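Local coordinates for NMB1025 protein (Neisseria meningitidis serogroup B, PDB 3KJJ) that is of unknown function but belongs to the RutC (YjgF-like) family, trimeric proteins some of which act as enamine/imine deaminases, at residues I11-F14 with Y20-A23; R56-C61 with I116-V121. All coordinates share one frame; numbering follows the deposited sequence.

Contact 1: I11-F14 with Y20-A23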
loop_
_atom_site.group_PDB
_atom_site.type_symbol
_atom_site.label_atom_id
_atom_site.label_comp_id
_atom_site.label_asym_id
_atom_site.label_seq_id
_atom_site.Cartn_x
_atom_site.Cartn_y
_atom_site.Cartn_z
ATOM N N ILE B 11 4.861 18.015 7.375
ATOM C CA ILE B 11 5.063 16.624 7.792
ATOM C C ILE B 11 5.702 16.545 9.174
ATOM O O ILE B 11 6.590 17.340 9.498
ATOM C CB ILE B 11 5.919 15.842 6.770
ATOM C CG1 ILE B 11 5.393 16.057 5.353
ATOM C CG2 ILE B 11 5.922 14.353 7.090
ATOM C CD1 ILE B 11 6.403 15.763 4.269
ATOM N N ARG B 12 5.226 15.604 9.991
ATOM C CA ARG B 12 5.908 15.238 11.230
ATOM C C ARG B 12 6.446 13.814 11.127
ATOM O O ARG B 12 5.826 12.959 10.482
ATOM C CB ARG B 12 4.980 15.375 12.445
ATOM C CG ARG B 12 4.899 16.790 13.031
ATOM C CD ARG B 12 3.849 17.657 12.337
ATOM N NE ARG B 12 3.707 18.971 12.970
ATOM C CZ ARG B 12 2.715 19.317 13.792
ATOM N NH1 ARG B 12 1.749 18.455 14.097
ATOM N NH2 ARG B 12 2.685 20.539 14.311
ATOM N N TYR B 13 7.606 13.576 11.736
ATOM C CA TYR B 13 8.282 12.267 11.679
ATOM C C TYR B 13 8.465 11.701 13.082
ATOM O O TYR B 13 8.796 12.434 14.015
ATOM C CB TYR B 13 9.649 12.387 10.980
ATOM C CG TYR B 13 9.601 12.882 9.542
ATOM C CD1 TYR B 13 9.710 11.993 8.470
ATOM C CD2 TYR B 13 9.464 14.247 9.256
ATOM C CE1 TYR B 13 9.660 12.456 7.137
ATOM C CE2 TYR B 13 9.429 14.716 7.950
ATOM C CZ TYR B 13 9.526 13.821 6.895
ATOM O OH TYR B 13 9.481 14.315 5.616
ATOM N N PHE B 14 8.252 10.397 13.236
ATOM C CA PHE B 14 8.372 9.748 14.536
ATOM C C PHE B 14 9.276 8.533 14.409
ATOM O O PHE B 14 9.136 7.748 13.465
ATOM C CB PHE B 14 7.001 9.297 15.071
ATOM C CG PHE B 14 5.974 10.393 15.136
ATOM C CD1 PHE B 14 5.781 11.118 16.306
ATOM C CD2 PHE B 14 5.197 10.697 14.027
ATOM C CE1 PHE B 14 4.833 12.143 16.363
ATOM C CE2 PHE B 14 4.246 11.713 14.078
ATOM C CZ PHE B 14 4.061 12.428 15.249
ATOM N N TYR B 20 14.493 4.836 7.631
ATOM C CA TYR B 20 13.031 4.972 7.641
ATOM C C TYR B 20 12.596 5.649 8.933
ATOM O O TYR B 20 13.386 5.748 9.877
ATOM C CB TYR B 20 12.363 3.586 7.562
ATOM C CG TYR B 20 12.732 2.691 8.720
ATOM C CD1 TYR B 20 12.064 2.779 9.939
ATOM C CD2 TYR B 20 13.771 1.772 8.607
ATOM C CE1 TYR B 20 12.422 1.985 11.011
ATOM C CE2 TYR B 20 14.143 0.969 9.676
ATOM C CZ TYR B 20 13.459 1.074 10.874
ATOM O OH TYR B 20 13.818 0.272 11.936
ATOM N N SER B 21 11.342 6.101 8.970
ATOM C CA SER B 21 10.689 6.513 10.207
ATOM C C SER B 21 9.604 5.519 10.562
ATOM O O SER B 21 8.886 5.020 9.685
ATOM C CB SER B 21 10.068 7.911 10.089
ATOM O OG SER B 21 11.060 8.925 10.069
ATOM N N GLU B 22 9.461 5.260 11.857
ATOM C CA GLU B 22 8.424 4.357 12.335
ATOM C C GLU B 22 7.047 4.892 12.007
ATOM O O GLU B 22 6.119 4.129 11.713
ATOM C CB GLU B 22 8.561 4.145 13.844
ATOM C CG GLU B 22 9.846 3.443 14.253
ATOM C CD GLU B 22 9.886 1.969 13.857
ATOM O OE1 GLU B 22 9.026 1.503 13.062
ATOM O OE2 GLU B 22 10.804 1.281 14.345
ATOM N N ALA B 23 6.914 6.214 12.070
ATOM C CA ALA B 23 5.648 6.871 11.767
ATOM C C ALA B 23 5.912 8.205 11.093
ATOM O O ALA B 23 6.894 8.884 11.397
ATOM C CB ALA B 23 4.848 7.063 13.012
#
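Phe14 and Ala23 face each other as an antiparallel hydrogen-bonded pair, and most of the close packing gathers there. Phe14 N donates to Ala23 O at 2.7 Å, and Ala23 N returns a bond to Phe14 O at 3.0 Å. Glu22 and Ala23 together stand opposite Phe14 in a classic beta bulge, fitting the corner at Glu22. On their side-chain side, Phe14 CB and Ala23 CB lie 3.7 Å apart. With CG beside its own backbone N (chi1 -55°), the Phe14 ring is brought to the side of the N-H...O bond, so that Ala23 O lies near the ring plane at its edge, 3.6 Å from Phe14 CD2. Alanine suits this place because its methyl lets the broad ring lie so near the strand. The looser part holds Tyr13, whose ring meets Ser21 OG edge-on, 3.7 Å from Tyr13 CD1; that hydroxyl is hydrogen-bonded to the Thr16 hydroxyl and to the backbone O of Thr97 of the second subunit. Arg12 leads its guanidinium away toward solvent, as suits its charge. The pair belongs to the hairpin of strands 11-16 and 21-26 at the margin of this chain's sheet, and Phe14 and Ala23 both rest on Cys61, just beyond helix 43-60.

Contact 2: R56-C61 with I116-V121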
loop_
_atom_site.group_PDB
_atom_site.type_symbol
_atom_site.label_atom_id
_atom_site.label_comp_id
_atom_site.label_asym_id
_atom_site.label_seq_id
_atom_site.Cartn_x
_atom_site.Cartn_y
_atom_site.Cartn_z
ATOM N N ARG B 56 1.571 1.319 20.165
ATOM C CA ARG B 56 2.516 2.284 20.728
ATOM C C ARG B 56 2.795 3.435 19.761
ATOM O O ARG B 56 2.788 4.596 20.170
ATOM C CB ARG B 56 3.805 1.606 21.209
ATOM C CG ARG B 56 3.639 0.797 22.505
ATOM C CD ARG B 56 4.989 0.427 23.156
ATOM N NE ARG B 56 5.858 -0.353 22.267
ATOM C CZ ARG B 56 5.814 -1.680 22.135
ATOM N NH1 ARG B 56 4.936 -2.391 22.828
ATOM N NH2 ARG B 56 6.651 -2.300 21.298
ATOM N N TRP B 57 2.973 3.120 18.475
ATOM C CA TRP B 57 3.224 4.150 17.464
ATOM C C TRP B 57 1.994 4.978 17.099
ATOM O O TRP B 57 2.123 6.158 16.777
ATOM C CB TRP B 57 3.912 3.572 16.213
ATOM C CG TRP B 57 5.341 3.149 16.503
ATOM C CD1 TRP B 57 5.831 1.872 16.515
ATOM C CD2 TRP B 57 6.444 4.002 16.847
ATOM N NE1 TRP B 57 7.162 1.877 16.828
ATOM C CE2 TRP B 57 7.566 3.172 17.044
ATOM C CE3 TRP B 57 6.588 5.386 17.024
ATOM C CZ2 TRP B 57 8.821 3.676 17.402
ATOM C CZ3 TRP B 57 7.839 5.889 17.369
ATOM C CH2 TRP B 57 8.939 5.033 17.554
ATOM N N LEU B 58 0.807 4.380 17.179
ATOM C CA LEU B 58 -0.418 5.130 16.906
ATOM C C LEU B 58 -0.667 6.131 18.037
ATOM O O LEU B 58 -1.040 7.283 17.781
ATOM C CB LEU B 58 -1.617 4.187 16.674
ATOM C CG LEU B 58 -1.649 3.388 15.350
ATOM C CD1 LEU B 58 -2.918 2.544 15.244
ATOM C CD2 LEU B 58 -1.496 4.265 14.108
ATOM N N ALA B 59 -0.431 5.697 19.276
ATOM C CA ALA B 59 -0.488 6.585 20.447
ATOM C C ALA B 59 0.438 7.790 20.282
ATOM O O ALA B 59 0.019 8.943 20.448
ATOM C CB ALA B 59 -0.151 5.815 21.729
ATOM N N GLU B 60 1.691 7.524 19.921
ATOM C CA GLU B 60 2.648 8.588 19.670
ATOM C C GLU B 60 2.155 9.594 18.613
ATOM O O GLU B 60 2.463 10.776 18.705
ATOM C CB GLU B 60 4.018 8.006 19.301
ATOM C CG GLU B 60 5.180 8.877 19.771
ATOM C CD GLU B 60 6.464 8.091 20.030
ATOM O OE1 GLU B 60 7.549 8.597 19.663
ATOM O OE2 GLU B 60 6.396 6.981 20.608
ATOM N N CYS B 61 1.377 9.130 17.630
ATOM C CA CYS B 61 0.856 10.012 16.565
ATOM C C CYS B 61 -0.498 10.671 16.848
ATOM O O CYS B 61 -1.039 11.389 15.992
ATOM C CB CYS B 61 0.774 9.259 15.232
ATOM S SG CYS B 61 2.351 8.622 14.648
ATOM N N ILE B 116 3.012 -5.996 9.436
ATOM C CA ILE B 116 1.757 -5.272 9.211
ATOM C C ILE B 116 2.041 -3.794 8.979
ATOM O O ILE B 116 2.735 -3.145 9.780
ATOM C CB ILE B 116 0.742 -5.480 10.365
ATOM C CG1 ILE B 116 0.460 -6.974 10.565
ATOM C CG2 ILE B 116 -0.558 -4.695 10.103
ATOM C CD1 ILE B 116 -0.434 -7.318 11.769
ATOM N N LYS B 117 1.504 -3.298 7.865
ATOM C CA LYS B 117 1.664 -1.925 7.416
ATOM C C LYS B 117 0.340 -1.185 7.555
ATOM O O LYS B 117 -0.661 -1.568 6.948
ATOM C CB LYS B 117 2.113 -1.912 5.956
ATOM C CG LYS B 117 2.275 -0.519 5.338
ATOM C CD LYS B 117 3.686 -0.024 5.485
ATOM C CE LYS B 117 4.012 0.970 4.399
ATOM N NZ LYS B 117 5.225 1.760 4.752
ATOM N N ILE B 118 0.359 -0.102 8.329
ATOM C CA ILE B 118 -0.856 0.608 8.734
ATOM C C ILE B 118 -0.895 2.014 8.137
ATOM O O ILE B 118 0.134 2.693 8.078
ATOM C CB ILE B 118 -0.904 0.769 10.287
ATOM C CG1 ILE B 118 -1.015 -0.584 10.993
ATOM C CG2 ILE B 118 -2.034 1.714 10.720
ATOM C CD1 ILE B 118 -2.318 -1.309 10.787
ATOM N N THR B 119 -2.093 2.416 7.700
ATOM C CA THR B 119 -2.454 3.802 7.434
ATOM C C THR B 119 -3.575 4.166 8.408
ATOM O O THR B 119 -4.548 3.412 8.570
ATOM C CB THR B 119 -2.970 4.004 5.987
ATOM O OG1 THR B 119 -2.112 3.320 5.062
ATOM C CG2 THR B 119 -3.018 5.509 5.610
ATOM N N ALA B 120 -3.462 5.337 9.031
ATOM C CA ALA B 120 -4.415 5.726 10.057
ATOM C C ALA B 120 -4.695 7.216 9.991
ATOM O O ALA B 120 -4.102 7.941 9.184
ATOM C CB ALA B 120 -3.897 5.334 11.464
ATOM N N VAL B 121 -5.622 7.660 10.827
ATOM C CA VAL B 121 -5.951 9.076 10.901
ATOM C C VAL B 121 -5.705 9.624 12.310
ATOM O O VAL B 121 -5.899 8.928 13.303
ATOM C CB VAL B 121 -7.389 9.374 10.374
ATOM C CG1 VAL B 121 -8.457 8.917 11.351
ATOM C CG2 VAL B 121 -7.553 10.854 10.040
#
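The last turn of helix 43-60, at Arg56-Glu60, passes over strand 114-121, and the two backbones come nearest at Leu58 and Ala120, whose CA atoms are 8.0 Å apart. Within the helix, Glu60 N bonds to Arg56 O at 3.1 Å, and Cys61 N reaches back to Trp57 O. Leu58 spans the gap. Its CG stands beside the backbone N (chi1 -72°), and chi2 -178° sends CD1 on in the extended direction, so the other branch, CD2, is the one turned to the strand. Ala120 CB points almost straight at Leu58 CD2, which comes to it obliquely, 3.7 Å away, and Ile118 CG2 approaches the same methyl more loosely at 4.3 Å. This is helix-on-sheet packing within the alpha/beta fold of the YjgF family, in which helices cover one face of the mixed sheet. Ile118 and Ala120, two positions apart, point to the helix, while Thr119 and Val121 point the other way and pack on the third subunit. A small alanine leaves room for the leucine branch, and the branched isoleucine broadens the apolar floor beside it. Leu58 also touches Val68 and Leu32 on the strands flanking 114-121, and Ile118 touches Ile54 one helical turn earlier.

In the fold
The centres of contact 1 and contact 2 lie about 10 Å apart, and the end of helix 43-60 joins them directly. Cys61 touches both residues of the hairpin pair: its SG lies 3.4 Å from Ala23 CB and 3.6 Å from Phe14 CD2, a compact, weakly polar group fitting between hairpin and helix end. Glu22 CG also packs on Trp57 CZ2 at 3.3 Å. Both contacts reach the same sheet, contact 1 at the edge within this chain and contact 2 toward its middle, with strand 29-32 between strands 21-26 and 114-121. Each also has residues at subunit boundaries: Ile11 packs on Val121 of the second subunit, and Val121 on Ile11 of the third, one interface repeated around the trimer.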